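Local coordinates for protein Pcdhgb2 (Mus musculus, PDB 5SZR) that probably mediates calcium-dependent cell adhesion and may help to establish and maintain specific neuronal connections in the brain, at residues A235-S240 against G275-Q280; I250-I255 against L295-H300. One frame throughout, in Å; residues are numbered along the deposited sequence.

Contact 1: A235-S240 against G275-Q280; sequences AQVSAS and GVVFAQ. With MAN (alpha-D-mannopyranose), chain Y; MAN (alpha-D-mannopyranose), chain T.
Q236 and V276 meet on the outer face of an antiparallel strand pair, where the amide end of the glutamine passes obliquely over the valine. CG of Q236 stands anti to the backbone N (chi1 -176°) and the chain continues extended, which carries CD to 3.8 Å from V276 CG2. NE2 of the amide is bonded to the carbonyl of S274, just before the second segment, and this sets its rotation; OE1 turns to O2 of a mannose, a weak bond of 3.4 Å. The valine's other branch, CG1, touches C1 of that mannose at 3.6 Å. CG1 also lies over the rim of one face of the F278 ring, so both V276 methyls are engaged.

On the other face A235 CB approaches V277 CB only to 4.4 Å. Just beyond the paired residues, V237 CG2, in the cramped place between its backbone N and carbonyl carbon, comes to 3.4 Å from G275 O. That carbonyl also accepts V237 N at 3.0 Å. V277 N to A235 O is short and nearly straight (2.6 Å, 175° at the hydrogen), whereas the return bond from A235 N to V277 O is weak.

Past V237 the segments part. S238 OG is covalently joined to C1 of a second mannose, which also bonds to H216. This is O-mannosylation at the break in strand 232-240 of an extracellular cadherin repeat, the third in this four-repeat fragment; strands 232-240 and 276-279 are the adjacent B and E strands of its Greek-key beta sandwich.

Contact 2: I250-I255 against L295-H300; sequences ISYSII and LQARDH. With CA (calcium ion), chain O; NAG (2-acetamido-2-deoxy-beta-D-glucopyranose), chain E.
A297 CB packs against two larger side chains of the facing antiparallel strand, 3.9 Å from I250 CG2 and 4.0 Å from Y252 CE1. The same I250 methyl lies over one face of the Y252 ring, toward its rim, so the three residues form one apolar cluster. Farther along this face I254 and L295 run side by side, touching through CG1 and CD2 at 4.1 Å. On the face of I250 and A297, D299 OD2 binds calcium at 2.6 Å, while OD1 is held by the backbone N of G301 and L305.

Two hydrogen-bonded pairs, S251 with R298 and S253 with Q296, join the backbones; S251 N to R298 O is 2.8 Å. The face carrying these four side chains is more polar. At its far end S251 OG, beside its backbone N (chi1 -72°), is hydrogen-bonded to NE2 at the edge of the H300 ring, near its plane, at 2.7 Å. The side chains of I255 and Q296 cross at about a right angle, touching through CG2 and CB, and I255 CD1 reaches an N-acetylglucosamine at its C6, 3.5 Å away.

Strand 250-257 is outermost in its sheet; strand 290-299 lies between it and strand 306-316, with V237 and A239 of strand 232-240 packed against the apolar face.

Overall arrangement
Contact 1 and contact 2 belong to the two opposing sheets of one cadherin repeat, their centres about 11 Å apart. Y252 of contact 2 bridges the core: its OH probably bonds to A239 N at 2.9 Å, and its ring carbon CD2 packs on G275 CA at 3.4 Å. Alongside, A239 CB meets A297 CB at 3.7 Å. Both contacts lead toward the same calcium ion: D299 of contact 2 is a ligand, and S240 of contact 1 directly precedes another, D241. N209, N211, D243 and N247 complete this site, which lies at the junction with the preceding repeat, whereas the sugars decorate the outer faces of the sandwich.

Contact 1: A235-S240 against G275-Q280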
ATOM      1  N   ALA A 235     -25.458   7.228   0.234  1.00 54.25           N
ATOM      2  CA  ALA A 235     -24.262   6.740   0.916  1.00 54.80           C
ATOM      3  C   ALA A 235     -23.152   6.555  -0.111  1.00 55.76           C
ATOM      4  O   ALA A 235     -23.388   6.583  -1.321  1.00 57.23           O
ATOM      5  CB  ALA A 235     -24.523   5.427   1.661  1.00 52.93           C
ATOM      6  N   GLN A 236     -21.934   6.352   0.393  1.00 55.88           N
ATOM      7  CA  GLN A 236     -20.774   6.102  -0.461  1.00 55.23           C
ATOM      8  C   GLN A 236     -19.892   5.050   0.193  1.00 52.52           C
ATOM      9  O   GLN A 236     -19.286   5.310   1.238  1.00 50.32           O
ATOM     10  CB  GLN A 236     -19.980   7.382  -0.716  1.00 58.04           C
ATOM     11  CG  GLN A 236     -18.817   7.183  -1.672  1.00 57.64           C
ATOM     12  CD  GLN A 236     -18.184   8.491  -2.109  1.00 60.35           C
ATOM     13  OE1 GLN A 236     -18.434   9.548  -1.521  1.00 62.29           O
ATOM     14  NE2 GLN A 236     -17.360   8.426  -3.151  1.00 60.31           N
ATOM     15  N   VAL A 237     -19.817   3.874  -0.422  1.00 51.98           N
ATOM     16  CA  VAL A 237     -18.898   2.834   0.023  1.00 52.95           C
ATOM     17  C   VAL A 237     -17.523   3.105  -0.571  1.00 58.94           C
ATOM     18  O   VAL A 237     -17.392   3.718  -1.636  1.00 59.37           O
ATOM     19  CB  VAL A 237     -19.416   1.435  -0.367  1.00 50.11           C
ATOM     20  CG1 VAL A 237     -20.778   1.176   0.258  1.00 51.30           C
ATOM     21  CG2 VAL A 237     -19.475   1.287  -1.882  1.00 48.10           C
ATOM     22  N   SER A 238     -16.484   2.657   0.133  1.00 63.07           N
ATOM     23  CA  SER A 238     -15.110   2.826  -0.325  1.00 69.06           C
ATOM     24  C   SER A 238     -14.291   1.631   0.132  1.00 61.29           C
ATOM     25  O   SER A 238     -14.382   1.220   1.293  1.00 57.00           O
ATOM     26  CB  SER A 238     -14.496   4.129   0.206  1.00 81.56           C
ATOM     27  OG  SER A 238     -13.160   4.289  -0.246  1.00 92.96           O
ATOM     28  N   ALA A 239     -13.503   1.074  -0.785  1.00 58.38           N
ATOM     29  CA  ALA A 239     -12.567   0.007  -0.471  1.00 55.76           C
ATOM     30  C   ALA A 239     -11.175   0.400  -0.947  1.00 58.46           C
ATOM     31  O   ALA A 239     -11.020   1.173  -1.897  1.00 62.24           O
ATOM     32  CB  ALA A 239     -12.985  -1.324  -1.107  1.00 51.86           C
ATOM     33  N   SER A 240     -10.161  -0.130  -0.269  1.00 57.37           N
ATOM     34  CA  SER A 240      -8.769   0.140  -0.593  1.00 57.94           C
ATOM     35  C   SER A 240      -8.089  -1.130  -1.092  1.00 52.59           C
ATOM     36  O   SER A 240      -8.533  -2.248  -0.822  1.00 49.70           O
ATOM     37  CB  SER A 240      -8.019   0.695   0.622  1.00 61.70           C
ATOM     38  OG  SER A 240      -8.105  -0.200   1.717  1.00 62.49           O
ATOM     39  N   GLY A 275     -18.437   4.536  -6.028  1.00 52.80           N
ATOM     40  CA  GLY A 275     -19.037   3.888  -4.884  1.00 50.07           C
ATOM     41  C   GLY A 275     -20.213   4.619  -4.280  1.00 51.09           C
ATOM     42  O   GLY A 275     -20.738   4.172  -3.252  1.00 50.68           O
ATOM     43  N   VAL A 276     -20.639   5.736  -4.875  1.00 52.10           N
ATOM     44  CA  VAL A 276     -21.830   6.426  -4.400  1.00 50.53           C
ATOM     45  C   VAL A 276     -23.040   5.531  -4.614  1.00 49.93           C
ATOM     46  O   VAL A 276     -23.207   4.931  -5.684  1.00 52.07           O
ATOM     47  CB  VAL A 276     -21.996   7.772  -5.118  1.00 53.64           C
ATOM     48  CG1 VAL A 276     -23.362   8.354  -4.826  1.00 56.90           C
ATOM     49  CG2 VAL A 276     -20.907   8.736  -4.688  1.00 55.16           C
ATOM     50  N   VAL A 277     -23.877   5.421  -3.588  1.00 46.81           N
ATOM     51  CA  VAL A 277     -25.101   4.631  -3.644  1.00 48.22           C
ATOM     52  C   VAL A 277     -26.278   5.590  -3.791  1.00 50.59           C
ATOM     53  O   VAL A 277     -26.461   6.487  -2.960  1.00 52.35           O
ATOM     54  CB  VAL A 277     -25.256   3.753  -2.393  1.00 46.43           C
ATOM     55  CG1 VAL A 277     -26.564   2.977  -2.451  1.00 45.61           C
ATOM     56  CG2 VAL A 277     -24.071   2.812  -2.258  1.00 45.67           C
ATOM     57  N   PHE A 278     -27.073   5.404  -4.842  1.00 49.62           N
ATOM     58  CA  PHE A 278     -28.219   6.258  -5.128  1.00 50.02           C
ATOM     59  C   PHE A 278     -29.515   5.540  -4.795  1.00 50.00           C
ATOM     60  O   PHE A 278     -29.652   4.337  -5.040  1.00 48.42           O
ATOM     61  CB  PHE A 278     -28.266   6.670  -6.601  1.00 50.38           C
ATOM     62  CG  PHE A 278     -27.104   7.506  -7.041  1.00 51.91           C
ATOM     63  CD1 PHE A 278     -27.193   8.889  -7.041  1.00 51.75           C
ATOM     64  CD2 PHE A 278     -25.925   6.906  -7.468  1.00 49.35           C
ATOM     65  CE1 PHE A 278     -26.123   9.663  -7.451  1.00 53.90           C
ATOM     66  CE2 PHE A 278     -24.851   7.676  -7.882  1.00 50.87           C
ATOM     67  CZ  PHE A 278     -24.950   9.058  -7.872  1.00 53.22           C
ATOM     68  N   ALA A 279     -30.473   6.290  -4.254  1.00 52.92           N
ATOM     69  CA  ALA A 279     -31.850   5.823  -4.164  1.00 51.13           C
ATOM     70  C   ALA A 279     -32.526   6.071  -5.504  1.00 56.57           C
ATOM     71  O   ALA A 279     -32.578   7.212  -5.975  1.00 60.77           O
ATOM     72  CB  ALA A 279     -32.591   6.540  -3.038  1.00 47.91           C
ATOM     73  N   GLN A 280     -33.029   5.007  -6.126  1.00 57.88           N
ATOM     74  CA  GLN A 280     -33.615   5.098  -7.456  1.00 61.17           C
ATOM     75  C   GLN A 280     -35.091   5.473  -7.442  1.00 62.87           C
ATOM     76  O   GLN A 280     -35.673   5.674  -8.513  1.00 63.30           O
ATOM     77  CB  GLN A 280     -33.437   3.768  -8.197  1.00 64.24           C
ATOM     78  CG  GLN A 280     -32.001   3.255  -8.219  1.00 64.76           C
ATOM     79  CD  GLN A 280     -31.178   3.848  -9.346  1.00 67.30           C
ATOM     80  OE1 GLN A 280     -30.876   3.168 -10.326  1.00 69.56           O
ATOM     81  NE2 GLN A 280     -30.808   5.117  -9.211  1.00 67.36           N
TER
HETATM   82  C1  MAN Y 722     -12.593   5.503   0.296  1.00 61.00           C
HETATM   83  C2  MAN Y 722     -12.089   6.106  -1.025  1.00 66.94           C
HETATM   84  C3  MAN Y 722     -10.984   5.229  -1.615  1.00 70.66           C
HETATM   85  C4  MAN Y 722      -9.889   4.915  -0.586  1.00 70.56           C
HETATM   86  C5  MAN Y 722     -10.484   4.383   0.730  1.00 70.71           C
HETATM   87  C6  MAN Y 722      -9.434   4.279   1.825  1.00 74.12           C
HETATM   88  O2  MAN Y 722     -11.482   7.390  -0.819  1.00 69.66           O
HETATM   89  O3  MAN Y 722     -10.393   5.831  -2.766  1.00 72.94           O
HETATM   90  O4  MAN Y 722      -9.023   3.927  -1.123  1.00 71.73           O
HETATM   91  O5  MAN Y 722     -11.536   5.266   1.207  1.00 66.57           O
HETATM   92  O6  MAN Y 722      -9.994   3.577   2.929  1.00 77.83           O
HETATM   93  C1  MAN T 717     -23.736  11.231  -2.769  1.00 60.35           C
HETATM   94  C2  MAN T 717     -22.764  10.480  -1.845  1.00 65.37           C
HETATM   95  C3  MAN T 717     -23.298  10.487  -0.417  1.00 70.20           C
HETATM   96  C4  MAN T 717     -23.651  11.916   0.045  1.00 75.93           C
HETATM   97  C5  MAN T 717     -24.596  12.584  -0.958  1.00 70.43           C
HETATM   98  C6  MAN T 717     -24.863  14.045  -0.663  1.00 70.53           C
HETATM   99  O2  MAN T 717     -21.487  11.129  -1.794  1.00 64.91           O
HETATM  100  O3  MAN T 717     -22.375   9.883   0.489  1.00 71.85           O
HETATM  101  O4  MAN T 717     -24.295  11.866   1.304  1.00 77.49           O
HETATM  102  O5  MAN T 717     -24.036  12.514  -2.297  1.00 65.67           O
HETATM  103  O6  MAN T 717     -25.684  14.550  -1.720  1.00 72.50           O

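Contact 2: I250-I255 against L295-H300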
ATOM      1  N   ILE A 250     -10.504  -0.305  -8.412  1.00 53.10           N
ATOM      2  CA  ILE A 250     -11.692  -0.872  -7.776  1.00 50.25           C
ATOM      3  C   ILE A 250     -12.936  -0.553  -8.595  1.00 49.12           C
ATOM      4  O   ILE A 250     -13.102   0.567  -9.096  1.00 47.84           O
ATOM      5  CB  ILE A 250     -11.857  -0.350  -6.336  1.00 50.65           C
ATOM      6  CG1 ILE A 250     -10.568  -0.552  -5.540  1.00 50.63           C
ATOM      7  CG2 ILE A 250     -13.011  -1.057  -5.646  1.00 48.76           C
ATOM      8  CD1 ILE A 250     -10.185  -1.991  -5.393  1.00 51.15           C
ATOM      9  N   SER A 251     -13.822  -1.540  -8.719  1.00 49.29           N
ATOM     10  CA  SER A 251     -15.168  -1.340  -9.238  1.00 53.06           C
ATOM     11  C   SER A 251     -16.171  -1.842  -8.209  1.00 52.61           C
ATOM     12  O   SER A 251     -16.011  -2.941  -7.667  1.00 52.37           O
ATOM     13  CB  SER A 251     -15.364  -2.060 -10.573  1.00 54.97           C
ATOM     14  OG  SER A 251     -14.645  -1.408 -11.603  1.00 57.25           O
ATOM     15  N   TYR A 252     -17.191  -1.035  -7.936  1.00 52.23           N
ATOM     16  CA  TYR A 252     -18.247  -1.380  -6.991  1.00 50.28           C
ATOM     17  C   TYR A 252     -19.503  -1.818  -7.731  1.00 50.64           C
ATOM     18  O   TYR A 252     -19.805  -1.330  -8.824  1.00 50.32           O
ATOM     19  CB  TYR A 252     -18.577  -0.199  -6.077  1.00 47.13           C
ATOM     20  CG  TYR A 252     -17.364   0.379  -5.392  1.00 47.01           C
ATOM     21  CD1 TYR A 252     -16.826  -0.227  -4.264  1.00 46.31           C
ATOM     22  CD2 TYR A 252     -16.744   1.518  -5.885  1.00 47.99           C
ATOM     23  CE1 TYR A 252     -15.708   0.290  -3.640  1.00 46.76           C
ATOM     24  CE2 TYR A 252     -15.632   2.049  -5.268  1.00 49.59           C
ATOM     25  CZ  TYR A 252     -15.113   1.430  -4.146  1.00 48.73           C
ATOM     26  OH  TYR A 252     -14.002   1.962  -3.529  1.00 48.21           O
ATOM     27  N   SER A 253     -20.240  -2.744  -7.116  1.00 52.87           N
ATOM     28  CA  SER A 253     -21.480  -3.248  -7.691  1.00 52.82           C
ATOM     29  C   SER A 253     -22.386  -3.750  -6.572  1.00 50.34           C
ATOM     30  O   SER A 253     -21.967  -3.888  -5.417  1.00 48.71           O
ATOM     31  CB  SER A 253     -21.211  -4.358  -8.714  1.00 52.38           C
ATOM     32  OG  SER A 253     -20.698  -5.522  -8.085  1.00 52.57           O
ATOM     33  N   ILE A 254     -23.639  -4.026  -6.930  1.00 48.42           N
ATOM     34  CA  ILE A 254     -24.630  -4.577  -6.013  1.00 51.33           C
ATOM     35  C   ILE A 254     -24.945  -5.994  -6.468  1.00 55.76           C
ATOM     36  O   ILE A 254     -25.359  -6.204  -7.615  1.00 60.69           O
ATOM     37  CB  ILE A 254     -25.911  -3.729  -5.969  1.00 51.50           C
ATOM     38  CG1 ILE A 254     -25.633  -2.343  -5.385  1.00 53.51           C
ATOM     39  CG2 ILE A 254     -26.990  -4.438  -5.167  1.00 49.12           C
ATOM     40  CD1 ILE A 254     -26.877  -1.471  -5.297  1.00 55.67           C
ATOM     41  N   ILE A 255     -24.779  -6.961  -5.571  1.00 55.89           N
ATOM     42  CA  ILE A 255     -24.908  -8.363  -5.938  1.00 57.73           C
ATOM     43  C   ILE A 255     -26.081  -9.070  -5.264  1.00 60.99           C
ATOM     44  O   ILE A 255     -26.525 -10.107  -5.775  1.00 66.06           O
ATOM     45  CB  ILE A 255     -23.601  -9.125  -5.653  1.00 56.61           C
ATOM     46  CG1 ILE A 255     -23.254  -9.016  -4.172  1.00 54.76           C
ATOM     47  CG2 ILE A 255     -22.480  -8.585  -6.521  1.00 56.20           C
ATOM     48  CD1 ILE A 255     -22.046  -9.811  -3.775  1.00 56.74           C
ATOM     49  N   LEU A 295     -23.094  -5.277  -1.254  1.00 52.34           N
ATOM     50  CA  LEU A 295     -22.258  -4.688  -2.289  1.00 51.05           C
ATOM     51  C   LEU A 295     -20.932  -5.437  -2.384  1.00 52.30           C
ATOM     52  O   LEU A 295     -20.520  -6.142  -1.458  1.00 53.90           O
ATOM     53  CB  LEU A 295     -22.006  -3.204  -2.010  1.00 48.00           C
ATOM     54  CG  LEU A 295     -23.249  -2.318  -1.912  1.00 48.59           C
ATOM     55  CD1 LEU A 295     -23.710  -2.197  -0.466  1.00 47.95           C
ATOM     56  CD2 LEU A 295     -23.003  -0.944  -2.520  1.00 47.18           C
ATOM     57  N   GLN A 296     -20.265  -5.279  -3.527  1.00 50.47           N
ATOM     58  CA  GLN A 296     -19.009  -5.962  -3.791  1.00 51.31           C
ATOM     59  C   GLN A 296     -17.996  -4.985  -4.368  1.00 51.60           C
ATOM     60  O   GLN A 296     -18.330  -4.188  -5.251  1.00 53.41           O
ATOM     61  CB  GLN A 296     -19.198  -7.138  -4.752  1.00 51.50           C
ATOM     62  CG  GLN A 296     -17.882  -7.779  -5.175  1.00 49.45           C
ATOM     63  CD  GLN A 296     -18.068  -8.959  -6.102  1.00 50.88           C
ATOM     64  OE1 GLN A 296     -18.188 -10.098  -5.655  1.00 53.46           O
ATOM     65  NE2 GLN A 296     -18.089  -8.695  -7.405  1.00 50.82           N
ATOM     66  N   ALA A 297     -16.768  -5.046  -3.858  1.00 48.69           N
ATOM     67  CA  ALA A 297     -15.630  -4.329  -4.417  1.00 49.53           C
ATOM     68  C   ALA A 297     -14.724  -5.323  -5.123  1.00 48.71           C
ATOM     69  O   ALA A 297     -14.356  -6.350  -4.546  1.00 45.10           O
ATOM     70  CB  ALA A 297     -14.845  -3.588  -3.333  1.00 49.82           C
ATOM     71  N   ARG A 298     -14.356  -5.010  -6.360  1.00 51.28           N
ATOM     72  CA  ARG A 298     -13.627  -5.923  -7.227  1.00 52.59           C
ATOM     73  C   ARG A 298     -12.452  -5.183  -7.851  1.00 50.56           C
ATOM     74  O   ARG A 298     -12.616  -4.052  -8.319  1.00 47.76           O
ATOM     75  CB  ARG A 298     -14.562  -6.467  -8.309  1.00 57.19           C
ATOM     76  CG  ARG A 298     -14.010  -7.594  -9.140  1.00 64.15           C
ATOM     77  CD  ARG A 298     -15.031  -8.015 -10.176  1.00 71.22           C
ATOM     78  NE  ARG A 298     -14.747  -9.349 -10.688  1.00 77.37           N
ATOM     79  CZ  ARG A 298     -15.084 -10.471 -10.061  1.00 80.52           C
ATOM     80  NH1 ARG A 298     -14.784 -11.647 -10.597  1.00 84.80           N
ATOM     81  NH2 ARG A 298     -15.719 -10.417  -8.896  1.00 78.47           N
ATOM     82  N   ASP A 299     -11.271  -5.805  -7.851  1.00 51.23           N
ATOM     83  CA  ASP A 299     -10.156  -5.183  -8.550  1.00 52.58           C
ATOM     84  C   ASP A 299     -10.115  -5.669  -9.999  1.00 57.83           C
ATOM     85  O   ASP A 299     -10.860  -6.565 -10.401  1.00 61.52           O
ATOM     86  CB  ASP A 299      -8.821  -5.428  -7.823  1.00 50.96           C
ATOM     87  CG  ASP A 299      -8.365  -6.892  -7.834  1.00 48.72           C
ATOM     88  OD1 ASP A 299      -8.633  -7.638  -8.799  1.00 48.02           O
ATOM     89  OD2 ASP A 299      -7.702  -7.293  -6.860  1.00 43.28           O
ATOM     90  N   HIS A 300      -9.233  -5.058 -10.789  1.00 58.87           N
ATOM     91  CA  HIS A 300      -9.101  -5.373 -12.205  1.00 59.79           C
ATOM     92  C   HIS A 300      -7.792  -6.099 -12.507  1.00 57.39           C
ATOM     93  O   HIS A 300      -7.116  -5.806 -13.496  1.00 55.44           O
ATOM     94  CB  HIS A 300      -9.225  -4.107 -13.048  1.00 63.88           C
ATOM     95  CG  HIS A 300     -10.603  -3.522 -13.065  1.00 68.01           C
ATOM     96  ND1 HIS A 300     -11.646  -4.100 -13.758  1.00 70.91           N
ATOM     97  CD2 HIS A 300     -11.112  -2.420 -12.466  1.00 68.04           C
ATOM     98  CE1 HIS A 300     -12.737  -3.375 -13.589  1.00 70.35           C
ATOM     99  NE2 HIS A 300     -12.440  -2.349 -12.812  1.00 68.69           N
TER
HETATM  100 CA    CA O 712      -5.605  -6.125  -5.799  1.00 47.03          CA
HETATM  101  C1  NAG E   1     -18.739 -12.133  -2.667  1.00 72.65           C
HETATM  102  C2  NAG E   1     -17.678 -13.166  -3.012  1.00 78.34           C
HETATM  103  C3  NAG E   1     -17.747 -13.483  -4.505  1.00 85.26           C
HETATM  104  C4  NAG E   1     -19.169 -13.869  -4.905  1.00 88.81           C
HETATM  105  C5  NAG E   1     -20.177 -12.836  -4.389  1.00 89.72           C
HETATM  106  C6  NAG E   1     -21.622 -13.232  -4.588  1.00 97.57           C
HETATM  107  C7  NAG E   1     -15.766 -13.037  -1.483  1.00 76.15           C
HETATM  108  C8  NAG E   1     -14.395 -12.479  -1.253  1.00 78.29           C
HETATM  109  N2  NAG E   1     -16.350 -12.706  -2.640  1.00 75.82           N
HETATM  110  O3  NAG E   1     -16.833 -14.526  -4.828  1.00 87.67           O
HETATM  111  O4  NAG E   1     -19.269 -13.944  -6.323  1.00 91.12           O
HETATM  112  O5  NAG E   1     -20.005 -12.642  -2.980  1.00 82.21           O
HETATM  113  O6  NAG E   1     -21.750 -14.321  -5.491  1.00104.40           O
HETATM  114  O7  NAG E   1     -16.318 -13.760  -0.661  1.00 75.10           O